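Side-chain contacts in oxalate--CoA ligase (Arabidopsis thaliana, PDB 5IE2), which belongs to the ANL superfamily of AMP-binding enzymes, two-part proteins with a large N-terminal region and a smaller C-terminal domain, and holds ATP in its pocket: residues Thr5-Leu10 and Val76-Ala81; Ala165-Thr170 and Gly373-Pro378; Val180-Leu185 and Glu316-Met321; Tyr312-Thr315 and Leu320-Ser323. All blocks are in the same frame, centred on the assembly; numbering follows the deposited sequence.

The four contacts illustrate how interaction chemistry changes with depth in a fold. Contact 1 is the farthest of the four from the middle, its centre about 20 Å from the centre of the chain, and is partly buried: two helix ends meet there. Contact 2, also partly buried, sets a lysine stem against a phenylalanine ring. Contacts 3 and 4 are fully buried and share L320 and M321 on strand 319-323; the former is side-chain packing without a hydrogen bond across it, the latter a backbone-bonded hairpin. Strands 164-169 and 179-183 tie contact 2 to contact 3, and Q184 links contact 3 to contact 1. Contacts 2 and 4 both touch ATP, one at its gamma-phosphate and the other from adenosine to the alpha-phosphate.

Contact 1. Residues Thr5-Leu10 and Val76-Ala81; sequences TLSGLL and VIRARA
S7 and R78 mark the closest backbone approach of the two segments, with S7 CA and R78 CA 6.0 Å apart. One partner is the first turn of helix 6-16 and the other the last turn of helix 67-78, so a helix start meets a helix finish, and no hydrogen bond passes directly between them. Each end is closed by its own means. At the start, T5 takes the N-cap position and its OG1 accepts from G8 N at 2.9 Å. At the finish, R80 adopts positive phi (68°), which lets the chain fold back so that A81 N reaches V76 O at 3.1 Å and R80 N reaches I77 O at 3.0 Å.

The touching is done mainly by one hydroxyl. With chi1 of -64° the S7 OG stands opposite its own carbonyl carbon and reaches across to I77, where it lies 3.8 Å from I77 CG2, the branch methyl. The same oxygen is 3.9 Å from R78 CA, while S7 CB lies alongside the R78 stem, 4.4 Å from R78 CD. These are packing contacts; the polar need of S7 OG is met by Q184 NE2, from the start of helix 184-198. The guanidinium of R78 finds its partners outside the two segments: a salt bridge to E41 of helix 33-50 and a hydrogen bond to L157 O. Nearby, L6 packs against L74 of helix 67-78 and L187 of helix 184-198. Two standard helix-capping arrangements thus lie side by side, an N-capped start and an end closed by a Schellman motif, the touch itself being S7 on I77 and R78.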
loop_
_atom_site.group_PDB
_atom_site.type_symbol
_atom_site.label_atom_id
_atom_site.label_comp_id
_atom_site.label_asym_id
_atom_site.label_seq_id
_atom_site.Cartn_x
_atom_site.Cartn_y
_atom_site.Cartn_z
ATOM N N THR A 5 16.737 2.458 12.775
ATOM C CA THR A 5 16.610 3.310 11.569
ATOM C C THR A 5 16.604 2.405 10.331
ATOM O O THR A 5 17.254 1.357 10.310
ATOM C CB THR A 5 17.734 4.371 11.436
ATOM O OG1 THR A 5 18.959 3.745 11.097
ATOM C CG2 THR A 5 17.953 5.197 12.734
ATOM N N LEU A 6 15.906 2.836 9.295
ATOM C CA LEU A 6 15.906 2.017 8.091
ATOM C C LEU A 6 17.290 2.023 7.461
ATOM O O LEU A 6 17.782 0.978 7.019
ATOM C CB LEU A 6 14.874 2.564 7.094
ATOM C CG LEU A 6 14.896 1.819 5.763
ATOM C CD1 LEU A 6 14.531 0.361 5.971
ATOM C CD2 LEU A 6 13.969 2.564 4.829
ATOM N N SER A 7 17.928 3.192 7.421
ATOM C CA SER A 7 19.271 3.224 6.819
ATOM C C SER A 7 20.238 2.296 7.568
ATOM O O SER A 7 21.045 1.560 6.953
ATOM C CB SER A 7 19.794 4.656 6.793
ATOM O OG SER A 7 18.960 5.443 5.932
ATOM N N GLY A 8 20.165 2.301 8.900
ATOM C CA GLY A 8 21.002 1.378 9.686
ATOM C C GLY A 8 20.751 -0.108 9.476
ATOM O O GLY A 8 21.669 -0.965 9.371
ATOM N N LEU A 9 19.477 -0.443 9.377
ATOM C CA LEU A 9 19.120 -1.793 9.076
ATOM C C LEU A 9 19.707 -2.237 7.728
ATOM O O LEU A 9 20.272 -3.329 7.581
ATOM C CB LEU A 9 17.587 -1.924 9.008
ATOM C CG LEU A 9 17.196 -3.337 8.574
ATOM C CD1 LEU A 9 17.633 -4.407 9.590
ATOM C CD2 LEU A 9 15.725 -3.446 8.278
ATOM N N LEU A 10 19.541 -1.379 6.732
ATOM C CA LEU A 10 19.999 -1.773 5.390
ATOM C C LEU A 10 21.525 -1.886 5.309
ATOM O O LEU A 10 22.066 -2.699 4.513
ATOM C CB LEU A 10 19.496 -0.751 4.365
ATOM C CG LEU A 10 17.961 -0.760 4.218
ATOM C CD1 LEU A 10 17.591 0.350 3.231
ATOM C CD2 LEU A 10 17.464 -2.091 3.624
ATOM N N VAL A 76 18.048 9.693 -0.716
ATOM C CA VAL A 76 17.436 10.864 -0.057
ATOM C C VAL A 76 17.401 10.580 1.444
ATOM O O VAL A 76 17.822 11.446 2.281
ATOM C CB VAL A 76 16.022 11.180 -0.611
ATOM C CG1 VAL A 76 15.252 12.144 0.351
ATOM C CG2 VAL A 76 16.160 11.799 -2.047
ATOM N N ILE A 77 16.857 9.416 1.805
ATOM C CA ILE A 77 16.757 9.198 3.268
ATOM C C ILE A 77 18.099 9.066 3.966
ATOM O O ILE A 77 18.323 9.551 5.100
ATOM C CB ILE A 77 15.902 7.967 3.463
ATOM C CG1 ILE A 77 14.484 8.348 3.050
ATOM C CG2 ILE A 77 15.964 7.443 4.803
ATOM C CD1 ILE A 77 13.602 7.168 2.988
ATOM N N ARG A 78 19.039 8.443 3.271
ATOM C CA ARG A 78 20.419 8.326 3.784
ATOM C C ARG A 78 21.059 9.678 4.039
ATOM O O ARG A 78 21.805 9.849 5.026
ATOM C CB ARG A 78 21.267 7.514 2.752
ATOM C CG ARG A 78 22.766 7.399 3.153
ATOM C CD ARG A 78 22.951 6.598 4.490
ATOM N NE ARG A 78 24.400 6.451 4.685
ATOM C CZ ARG A 78 25.102 6.945 5.704
ATOM N NH1 ARG A 78 24.506 7.571 6.708
ATOM N NH2 ARG A 78 26.422 6.789 5.712
ATOM N N ALA A 79 20.745 10.668 3.185
ATOM C CA ALA A 79 21.295 12.018 3.335
ATOM C C ALA A 79 20.563 12.831 4.433
ATOM O O ALA A 79 20.758 14.043 4.547
ATOM C CB ALA A 79 21.237 12.754 1.991
ATOM N N ARG A 80 19.735 12.144 5.218
ATOM C CA ARG A 80 18.926 12.710 6.322
ATOM C C ARG A 80 17.831 13.633 5.829
ATOM O O ARG A 80 17.336 14.470 6.577
ATOM C CB ARG A 80 19.817 13.492 7.369
ATOM C CG ARG A 80 20.919 12.607 8.010
ATOM C CD ARG A 80 21.596 13.373 9.191
ATOM N NE ARG A 80 20.622 13.673 10.255
ATOM C CZ ARG A 80 20.758 14.636 11.162
ATOM N NH1 ARG A 80 21.828 15.429 11.124
ATOM N NH2 ARG A 80 19.807 14.836 12.083
ATOM N N ALA A 81 17.429 13.461 4.578
ATOM C CA ALA A 81 16.346 14.233 4.021
ATOM C C ALA A 81 15.096 13.385 4.001
ATOM O O ALA A 81 15.144 12.185 4.283
ATOM C CB ALA A 81 16.723 14.716 2.587
#

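Contact 2. Residues Ala165-Thr170 and Gly373-Pro378; sequences ALFLHT and GYKNNP. With ATP (adenosine-5'-triphosphate), chain C.
The F167 ring is met obliquely by the aliphatic stem of K375. The touch is made by K375 CD, which lies 3.6 Å from F167 CE1 and 3.8 Å from F167 CZ, with K375 CB 3.9 Å from F167 CE1 as a second support. A further flat group on the same strand, the H169 ring, packs edge-to-face with Y98.

The lysine is stretched out from its backbone to its tip, every torsion close to 180° and chi1 at 176°, and the phenylalanine crosses it at about a right angle. K375 NZ ends 5.1 Å from the centroid of the F167 ring, a long cation-pi geometry that can be at most weakly attractive. Its ammonium group has stronger partners in D101 O, by a hydrogen bond, and D103, by a salt bridge, which probably help to hold the stem beside the ring.

F167 belongs to strand 164-169, paired antiparallel with strand 179-183 and carrying a classic beta bulge where A165 and L166 both face L182. Between these two strands runs the Ser/Thr/Gly-rich phosphate-binding loop of ANL enzymes. T170 stands at its entrance: T170 OG1 donates to ATP O2G at 2.9 Å and also accepts from K178 N, while G172 and T173 add further bonds to the nucleotide. Beyond the lysine, N377 caps helix 378-384, its OD1 accepting from A380 N.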
loop_
_atom_site.group_PDB
_atom_site.type_symbol
_atom_site.label_atom_id
_atom_site.label_comp_id
_atom_site.label_asym_id
_atom_site.label_seq_id
_atom_site.Cartn_x
_atom_site.Cartn_y
_atom_site.Cartn_z
ATOM N N ALA A 165 11.739 10.888 7.144
ATOM C CA ALA A 165 12.245 10.073 6.068
ATOM C C ALA A 165 11.261 9.986 4.906
ATOM O O ALA A 165 11.680 9.826 3.758
ATOM C CB ALA A 165 12.557 8.617 6.607
ATOM N N LEU A 166 9.955 10.047 5.200
ATOM C CA LEU A 166 8.952 9.767 4.141
ATOM C C LEU A 166 7.786 10.696 4.400
ATOM O O LEU A 166 7.417 10.904 5.558
ATOM C CB LEU A 166 8.537 8.300 4.177
ATOM C CG LEU A 166 7.349 7.902 3.306
ATOM C CD1 LEU A 166 7.716 8.229 1.862
ATOM C CD2 LEU A 166 7.039 6.413 3.471
ATOM N N PHE A 167 7.281 11.338 3.360
ATOM C CA PHE A 167 6.128 12.206 3.515
ATOM C C PHE A 167 5.163 11.787 2.416
ATOM O O PHE A 167 5.579 11.754 1.263
ATOM C CB PHE A 167 6.493 13.684 3.358
ATOM C CG PHE A 167 5.302 14.609 3.497
ATOM C CD1 PHE A 167 4.819 14.942 4.746
ATOM C CD2 PHE A 167 4.668 15.131 2.377
ATOM C CE1 PHE A 167 3.703 15.793 4.883
ATOM C CE2 PHE A 167 3.546 16.007 2.502
ATOM C CZ PHE A 167 3.093 16.339 3.731
ATOM N N LEU A 168 3.923 11.466 2.803
ATOM C CA LEU A 168 2.853 10.946 1.918
ATOM C C LEU A 168 1.555 11.649 2.258
ATOM O O LEU A 168 1.430 12.248 3.328
ATOM C CB LEU A 168 2.644 9.427 2.105
ATOM C CG LEU A 168 3.825 8.593 1.685
ATOM C CD1 LEU A 168 3.638 7.162 2.102
ATOM C CD2 LEU A 168 3.954 8.721 0.181
ATOM N N HIS A 169 0.593 11.576 1.344
ATOM C CA HIS A 169 -0.774 11.975 1.642
ATOM C C HIS A 169 -1.629 10.727 1.653
ATOM O O HIS A 169 -1.288 9.723 1.033
ATOM C CB HIS A 169 -1.312 12.970 0.621
ATOM C CG HIS A 169 -0.941 14.382 0.922
ATOM N ND1 HIS A 169 0.269 14.937 0.550
ATOM C CD2 HIS A 169 -1.600 15.347 1.619
ATOM C CE1 HIS A 169 0.322 16.193 0.976
ATOM N NE2 HIS A 169 -0.801 16.468 1.621
ATOM N N THR A 170 -2.718 10.763 2.402
ATOM C CA THR A 170 -3.665 9.645 2.388
ATOM C C THR A 170 -4.452 9.574 1.058
ATOM O O THR A 170 -4.488 10.556 0.319
ATOM C CB THR A 170 -4.614 9.742 3.544
ATOM O OG1 THR A 170 -5.212 11.047 3.558
ATOM C CG2 THR A 170 -3.835 9.493 4.855
ATOM N N GLY A 373 2.083 12.639 13.981
ATOM C CA GLY A 373 0.999 13.569 13.755
ATOM C C GLY A 373 0.951 14.121 12.328
ATOM O O GLY A 373 1.955 14.181 11.628
ATOM N N TYR A 374 -0.240 14.511 11.908
ATOM C CA TYR A 374 -0.407 15.124 10.593
ATOM C C TYR A 374 0.332 16.428 10.518
ATOM O O TYR A 374 0.472 17.101 11.523
ATOM C CB TYR A 374 -1.888 15.368 10.294
ATOM C CG TYR A 374 -2.722 14.108 10.248
ATOM C CD1 TYR A 374 -2.592 13.195 9.190
ATOM C CD2 TYR A 374 -3.676 13.861 11.234
ATOM C CE1 TYR A 374 -3.380 12.018 9.155
ATOM C CE2 TYR A 374 -4.475 12.707 11.201
ATOM C CZ TYR A 374 -4.315 11.805 10.165
ATOM O OH TYR A 374 -5.086 10.681 10.162
ATOM N N LYS A 375 0.787 16.789 9.319
ATOM C CA LYS A 375 1.482 18.048 9.103
ATOM C C LYS A 375 0.486 19.206 9.056
ATOM O O LYS A 375 -0.478 19.156 8.298
ATOM C CB LYS A 375 2.281 17.987 7.809
ATOM C CG LYS A 375 2.970 19.293 7.462
ATOM C CD LYS A 375 3.668 19.205 6.134
ATOM C CE LYS A 375 4.560 20.423 5.972
ATOM N NZ LYS A 375 5.224 20.394 4.661
ATOM N N ASN A 376 0.719 20.224 9.870
ATOM C CA ASN A 376 -0.117 21.432 9.827
ATOM C C ASN A 376 -1.602 21.100 9.882
ATOM O O ASN A 376 -2.359 21.411 8.940
ATOM C CB ASN A 376 0.158 22.243 8.555
ATOM C CG ASN A 376 1.532 22.862 8.544
ATOM O OD1 ASN A 376 2.155 23.059 9.593
ATOM N ND2 ASN A 376 2.024 23.179 7.342
ATOM N N ASN A 377 -2.005 20.377 10.919
ATOM C CA ASN A 377 -3.424 20.105 11.102
ATOM C C ASN A 377 -3.654 19.830 12.572
ATOM O O ASN A 377 -3.962 18.699 12.981
ATOM C CB ASN A 377 -3.917 18.960 10.212
ATOM C CG ASN A 377 -5.433 18.887 10.174
ATOM O OD1 ASN A 377 -6.111 19.360 11.105
ATOM N ND2 ASN A 377 -5.980 18.329 9.102
ATOM N N PRO A 378 -3.522 20.890 13.377
ATOM C CA PRO A 378 -3.604 20.754 14.830
ATOM C C PRO A 378 -4.908 20.115 15.250
ATOM O O PRO A 378 -4.927 19.371 16.241
ATOM C CB PRO A 378 -3.501 22.206 15.329
ATOM C CG PRO A 378 -3.785 23.061 14.135
ATOM C CD PRO A 378 -3.334 22.292 12.951
HETATM P PG ATP C . -8.157 8.721 3.389
HETATM O O1G ATP C . -9.653 8.621 3.689
HETATM O O2G ATP C . -7.786 9.961 2.655
HETATM O O3G ATP C . -7.324 8.532 4.654
HETATM P PB ATP C . -7.572 5.949 2.832
HETATM O O1B ATP C . -8.009 5.012 1.727
HETATM O O2B ATP C . -8.121 5.817 4.208
HETATM O O3B ATP C . -7.748 7.513 2.369
HETATM P PA ATP C . -4.979 4.551 3.045
HETATM O O1A ATP C . -4.056 4.858 4.217
HETATM O O2A ATP C . -4.406 4.295 1.706
HETATM O O3A ATP C . -5.941 5.834 2.870
HETATM O "O5'" ATP C . -5.991 3.391 3.486
HETATM C "C5'" ATP C . -6.068 2.842 4.825
HETATM C "C4'" ATP C . -7.512 2.341 5.000
HETATM O "O4'" ATP C . -7.720 1.201 4.144
HETATM C "C3'" ATP C . -7.759 1.761 6.358
HETATM O "O3'" ATP C . -8.042 2.808 7.284
HETATM C "C2'" ATP C . -8.952 0.856 6.131
HETATM O "O2'" ATP C . -10.133 1.662 5.994
HETATM C "C1'" ATP C . -8.653 0.330 4.757
HETATM N N9 ATP C . -8.046 -1.022 4.782
HETATM C C8 ATP C . -6.749 -1.356 4.759
HETATM N N7 ATP C . -6.634 -2.720 4.768
HETATM C C5 ATP C . -7.910 -3.227 4.773
HETATM C C6 ATP C . -8.506 -4.583 4.763
HETATM N N6 ATP C . -7.694 -5.690 4.694
HETATM N N1 ATP C . -9.857 -4.654 4.764
HETATM C C2 ATP C . -10.645 -3.553 4.782
HETATM N N3 ATP C . -10.171 -2.281 4.800
HETATM C C4 ATP C . -8.818 -2.102 4.786
#

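Contact 3. Residues Val180-Leu185 and Glu316-Met321; sequences VPLTQL and EATHLM. With ACY (acetic acid), chain E.
L182 and T318 are brought together by matching first torsions: chi1 is -58° for L182 and -48° for T318, so that L182 CG and T318 OG1 each stand opposite their own carbonyl carbon. The two side chains slide past each other in opposite directions, and L182 CD2 comes to rest 3.4 Å from T318 OG1. That hydroxyl touches hydrocarbon here, yet its polar need is met by N369 O.

Two residues earlier on the same strand, V180 packs beside the base of E316, with V180 CG1 4.2 Å from E316 CA and V180 CG2 4.3 Å from E316 CG. E316 is the glutamate of the YxxTE signature of ANL enzymes. Its CB points away from V180, and its side chain comes about 4 Å from both ATP and a magnesium ion at nearest atoms; E316 OE2 is hydrogen-bonded to Y374 OH.

Past T318, which takes left-handed backbone angles, H319 turns its ring away from 180-185. Its ND1 donates to OXT of an acetic acid molecule, probably from the crystallisation liquor, at 2.7 Å and 156°, the acid lying at the ring edge. S289 OG is hydrogen-bonded to the same molecule, H319 NE2 to R286 NH1, and H216 stacks on the imidazole.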
loop_
_atom_site.group_PDB
_atom_site.type_symbol
_atom_site.label_atom_id
_atom_site.label_comp_id
_atom_site.label_asym_id
_atom_site.label_seq_id
_atom_site.Cartn_x
_atom_site.Cartn_y
_atom_site.Cartn_z
ATOM N N VAL A 180 1.092 13.155 5.770
ATOM C CA VAL A 180 1.607 12.252 6.782
ATOM C C VAL A 180 3.130 12.170 6.781
ATOM O O VAL A 180 3.690 11.573 5.896
ATOM C CB VAL A 180 1.029 10.821 6.584
ATOM C CG1 VAL A 180 1.496 9.910 7.701
ATOM C CG2 VAL A 180 -0.487 10.884 6.582
ATOM N N PRO A 181 3.782 12.754 7.788
ATOM C CA PRO A 181 5.238 12.647 7.936
ATOM C C PRO A 181 5.586 11.383 8.717
ATOM O O PRO A 181 4.976 11.109 9.759
ATOM C CB PRO A 181 5.632 13.913 8.693
ATOM C CG PRO A 181 4.445 14.246 9.487
ATOM C CD PRO A 181 3.198 13.690 8.759
ATOM N N LEU A 182 6.527 10.615 8.167
ATOM C CA LEU A 182 7.001 9.371 8.770
ATOM C C LEU A 182 8.510 9.428 8.929
ATOM O O LEU A 182 9.203 9.968 8.068
ATOM C CB LEU A 182 6.629 8.175 7.867
ATOM C CG LEU A 182 5.078 8.163 7.685
ATOM C CD1 LEU A 182 4.736 7.107 6.572
ATOM C CD2 LEU A 182 4.322 7.814 9.013
ATOM N N THR A 183 8.999 8.897 10.050
ATOM C CA THR A 183 10.402 8.996 10.415
ATOM C C THR A 183 11.197 7.724 10.036
ATOM O O THR A 183 10.645 6.693 9.626
ATOM C CB THR A 183 10.555 9.163 11.929
ATOM O OG1 THR A 183 9.886 8.045 12.531
ATOM C CG2 THR A 183 9.878 10.481 12.398
ATOM N N GLN A 184 12.516 7.800 10.238
ATOM C CA GLN A 184 13.393 6.635 10.118
ATOM C C GLN A 184 12.890 5.544 11.033
ATOM O O GLN A 184 12.876 4.348 10.696
ATOM C CB GLN A 184 14.847 7.002 10.511
ATOM C CG GLN A 184 15.626 7.699 9.392
ATOM C CD GLN A 184 16.350 6.708 8.467
ATOM O OE1 GLN A 184 16.179 5.510 8.557
ATOM N NE2 GLN A 184 17.186 7.238 7.583
ATOM N N LEU A 185 12.488 5.974 12.222
ATOM C CA LEU A 185 12.010 5.011 13.206
ATOM C C LEU A 185 10.705 4.369 12.760
ATOM O O LEU A 185 10.533 3.142 12.882
ATOM C CB LEU A 185 11.865 5.688 14.575
ATOM C CG LEU A 185 11.192 4.869 15.714
ATOM C CD1 LEU A 185 11.943 3.575 16.009
ATOM C CD2 LEU A 185 11.045 5.745 17.023
ATOM N N GLU A 316 -0.975 6.127 7.961
ATOM C CA GLU A 316 -0.593 6.668 9.287
ATOM C C GLU A 316 0.126 5.680 10.217
ATOM O O GLU A 316 0.761 6.083 11.208
ATOM C CB GLU A 316 -1.837 7.179 10.031
ATOM C CG GLU A 316 -2.470 8.421 9.462
ATOM C CD GLU A 316 -3.606 8.072 8.461
ATOM O OE1 GLU A 316 -3.498 7.042 7.763
ATOM O OE2 GLU A 316 -4.600 8.843 8.411
ATOM N N ALA A 317 -0.002 4.397 9.908
ATOM C CA ALA A 317 0.664 3.314 10.661
ATOM C C ALA A 317 1.948 2.876 9.938
ATOM O O ALA A 317 2.473 1.817 10.236
ATOM C CB ALA A 317 -0.335 2.089 10.785
ATOM N N THR A 318 2.408 3.655 8.950
ATOM C CA THR A 318 3.532 3.215 8.077
ATOM C C THR A 318 3.175 1.787 7.538
ATOM O O THR A 318 3.972 0.852 7.594
ATOM C CB THR A 318 4.915 3.253 8.827
ATOM O OG1 THR A 318 4.993 4.526 9.466
ATOM C CG2 THR A 318 6.112 3.173 7.838
ATOM N N HIS A 319 1.966 1.678 7.021
ATOM C CA HIS A 319 1.421 0.423 6.466
ATOM C C HIS A 319 0.940 -0.529 7.602
ATOM O O HIS A 319 -0.079 -0.256 8.241
ATOM C CB HIS A 319 2.454 -0.256 5.500
ATOM C CG HIS A 319 1.855 -1.366 4.670
ATOM N ND1 HIS A 319 0.697 -1.214 3.931
ATOM C CD2 HIS A 319 2.244 -2.665 4.503
ATOM C CE1 HIS A 319 0.397 -2.373 3.348
ATOM N NE2 HIS A 319 1.317 -3.268 3.678
ATOM N N LEU A 320 1.636 -1.639 7.842
ATOM C CA LEU A 320 1.056 -2.775 8.568
ATOM C C LEU A 320 0.551 -2.451 10.011
ATOM O O LEU A 320 1.309 -1.894 10.848
ATOM C CB LEU A 320 2.116 -3.889 8.655
ATOM C CG LEU A 320 1.674 -5.138 9.442
ATOM C CD1 LEU A 320 0.588 -5.843 8.697
ATOM C CD2 LEU A 320 2.920 -6.043 9.619
ATOM N N MET A 321 -0.692 -2.837 10.278
ATOM C CA MET A 321 -1.229 -2.864 11.635
ATOM C C MET A 321 -1.463 -4.321 12.099
ATOM O O MET A 321 -0.952 -4.741 13.158
ATOM C CB MET A 321 -2.546 -2.070 11.706
ATOM C CG MET A 321 -2.273 -0.546 11.553
ATOM S SD MET A 321 -3.834 0.382 11.541
ATOM C CE MET A 321 -4.416 0.028 9.847
HETATM C C ACY E . -2.190 0.244 3.083
HETATM O O ACY E . -2.166 -0.905 2.507
HETATM O OXT ACY E . -1.295 0.664 3.875
HETATM C CH3 ACY E . -3.381 1.135 2.848
#

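Contact 4. Residues Tyr312-Thr315 and Leu320-Ser323; sequences YAMT and LMSS. With ATP (adenosine-5'-triphosphate), chain C.
Y312 and S322 form an antiparallel hydrogen-bonded pair whose regular exchange is disturbed by a classic beta bulge. Y312 N donates to S322 O at 2.8 Å. In return Y312 O serves two donors: M321 N at 2.9 Å, lying in the carbonyl plane, and S322 N at 3.2 Å, tilted out of it. M321 and S322 thus both face Y312, and the register slips by one before A313 pairs with L320.

M321, the first of the two bulge residues, lays its methyl over the tyrosine ring. M321 CE sits over the centre of one face, 3.3 Å from the centroid of the Y312 ring, a CH-pi contact, while M321 SD lies obliquely farther out in a Met-aromatic arrangement. A bend at chi3 (-76°) turns CE back toward the hairpin, where it also touches M314 CG at 3.5 Å. S322 OG lies at the ring edge, 3.7 Å from Y312 CD2, and is satisfied by V337 O. Y312 OH is hydrogen-bonded to D394 OD2. Just past the end of the strand, T315 N donates to ATP O1A at 2.9 Å and 168°; on the strand, M314 CB packs 3.4 Å from ATP C5'.

The hairpin of strands 308-314 and 319-323 lies between strands 284-287 and 339-340 of a mixed sheet, while side chains of strands 361-366, 389-392 and 404-409 pack against Y312, M314 and M321.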
loop_
_atom_site.group_PDB
_atom_site.type_symbol
_atom_site.label_atom_id
_atom_site.label_comp_id
_atom_site.label_asym_id
_atom_site.label_seq_id
_atom_site.Cartn_x
_atom_site.Cartn_y
_atom_site.Cartn_z
ATOM N N TYR A 312 -4.152 -5.784 7.386
ATOM C CA TYR A 312 -4.829 -4.492 7.529
ATOM C C TYR A 312 -3.749 -3.425 7.762
ATOM O O TYR A 312 -2.828 -3.637 8.546
ATOM C CB TYR A 312 -5.812 -4.587 8.697
ATOM C CG TYR A 312 -6.344 -3.293 9.314
ATOM C CD1 TYR A 312 -7.002 -2.335 8.535
ATOM C CD2 TYR A 312 -6.317 -3.124 10.690
ATOM C CE1 TYR A 312 -7.577 -1.156 9.129
ATOM C CE2 TYR A 312 -6.891 -1.996 11.288
ATOM C CZ TYR A 312 -7.490 -1.021 10.513
ATOM O OH TYR A 312 -8.012 0.090 11.132
ATOM N N ALA A 313 -3.826 -2.331 7.012
ATOM C CA ALA A 313 -2.740 -1.349 6.996
ATOM C C ALA A 313 -3.229 0.043 6.643
ATOM O O ALA A 313 -4.286 0.175 6.096
ATOM C CB ALA A 313 -1.648 -1.764 5.983
ATOM N N MET A 314 -2.458 1.075 6.989
ATOM C CA MET A 314 -2.842 2.431 6.591
ATOM C C MET A 314 -1.615 3.318 6.586
ATOM O O MET A 314 -0.594 3.017 7.216
ATOM C CB MET A 314 -3.946 2.978 7.532
ATOM C CG MET A 314 -3.467 3.300 8.969
ATOM S SD MET A 314 -4.909 3.612 10.037
ATOM C CE MET A 314 -5.841 4.898 9.181
ATOM N N THR A 315 -1.693 4.420 5.849
ATOM C CA THR A 315 -0.546 5.287 5.705
ATOM C C THR A 315 -0.052 5.773 7.079
ATOM O O THR A 315 1.133 5.853 7.291
ATOM C CB THR A 315 -0.911 6.525 4.822
ATOM O OG1 THR A 315 -1.363 6.062 3.552
ATOM C CG2 THR A 315 0.292 7.412 4.597
ATOM N N LEU A 320 1.636 -1.639 7.842
ATOM C CA LEU A 320 1.056 -2.775 8.568
ATOM C C LEU A 320 0.551 -2.451 10.011
ATOM O O LEU A 320 1.309 -1.894 10.848
ATOM C CB LEU A 320 2.116 -3.889 8.655
ATOM C CG LEU A 320 1.674 -5.138 9.442
ATOM C CD1 LEU A 320 0.588 -5.843 8.697
ATOM C CD2 LEU A 320 2.920 -6.043 9.619
ATOM N N MET A 321 -0.692 -2.837 10.278
ATOM C CA MET A 321 -1.229 -2.864 11.635
ATOM C C MET A 321 -1.463 -4.321 12.099
ATOM O O MET A 321 -0.952 -4.741 13.158
ATOM C CB MET A 321 -2.546 -2.070 11.706
ATOM C CG MET A 321 -2.273 -0.546 11.553
ATOM S SD MET A 321 -3.834 0.382 11.541
ATOM C CE MET A 321 -4.416 0.028 9.847
ATOM N N SER A 322 -2.221 -5.084 11.304
ATOM C CA SER A 322 -2.491 -6.468 11.705
ATOM C C SER A 322 -2.363 -7.404 10.516
ATOM O O SER A 322 -2.522 -7.004 9.351
ATOM C CB SER A 322 -3.913 -6.641 12.353
ATOM O OG SER A 322 -4.961 -6.485 11.379
ATOM N N SER A 323 -2.117 -8.665 10.814
ATOM C CA SER A 323 -2.110 -9.668 9.741
ATOM C C SER A 323 -2.502 -11.053 10.208
ATOM O O SER A 323 -2.229 -11.440 11.344
ATOM C CB SER A 323 -0.716 -9.766 9.115
ATOM O OG SER A 323 -0.754 -10.640 7.982
HETATM P PG ATP C . -8.157 8.721 3.389
HETATM O O1G ATP C . -9.653 8.621 3.689
HETATM O O2G ATP C . -7.786 9.961 2.655
HETATM O O3G ATP C . -7.324 8.532 4.654
HETATM P PB ATP C . -7.572 5.949 2.832
HETATM O O1B ATP C . -8.009 5.012 1.727
HETATM O O2B ATP C . -8.121 5.817 4.208
HETATM O O3B ATP C . -7.748 7.513 2.369
HETATM P PA ATP C . -4.979 4.551 3.045
HETATM O O1A ATP C . -4.056 4.858 4.217
HETATM O O2A ATP C . -4.406 4.295 1.706
HETATM O O3A ATP C . -5.941 5.834 2.870
HETATM O "O5'" ATP C . -5.991 3.391 3.486
HETATM C "C5'" ATP C . -6.068 2.842 4.825
HETATM C "C4'" ATP C . -7.512 2.341 5.000
HETATM O "O4'" ATP C . -7.720 1.201 4.144
HETATM C "C3'" ATP C . -7.759 1.761 6.358
HETATM O "O3'" ATP C . -8.042 2.808 7.284
HETATM C "C2'" ATP C . -8.952 0.856 6.131
HETATM O "O2'" ATP C . -10.133 1.662 5.994
HETATM C "C1'" ATP C . -8.653 0.330 4.757
HETATM N N9 ATP C . -8.046 -1.022 4.782
HETATM C C8 ATP C . -6.749 -1.356 4.759
HETATM N N7 ATP C . -6.634 -2.720 4.768
HETATM C C5 ATP C . -7.910 -3.227 4.773
HETATM C C6 ATP C . -8.506 -4.583 4.763
HETATM N N6 ATP C . -7.694 -5.690 4.694
HETATM N N1 ATP C . -9.857 -4.654 4.764
HETATM C C2 ATP C . -10.645 -3.553 4.782
HETATM N N3 ATP C . -10.171 -2.281 4.800
HETATM C C4 ATP C . -8.818 -2.102 4.786
#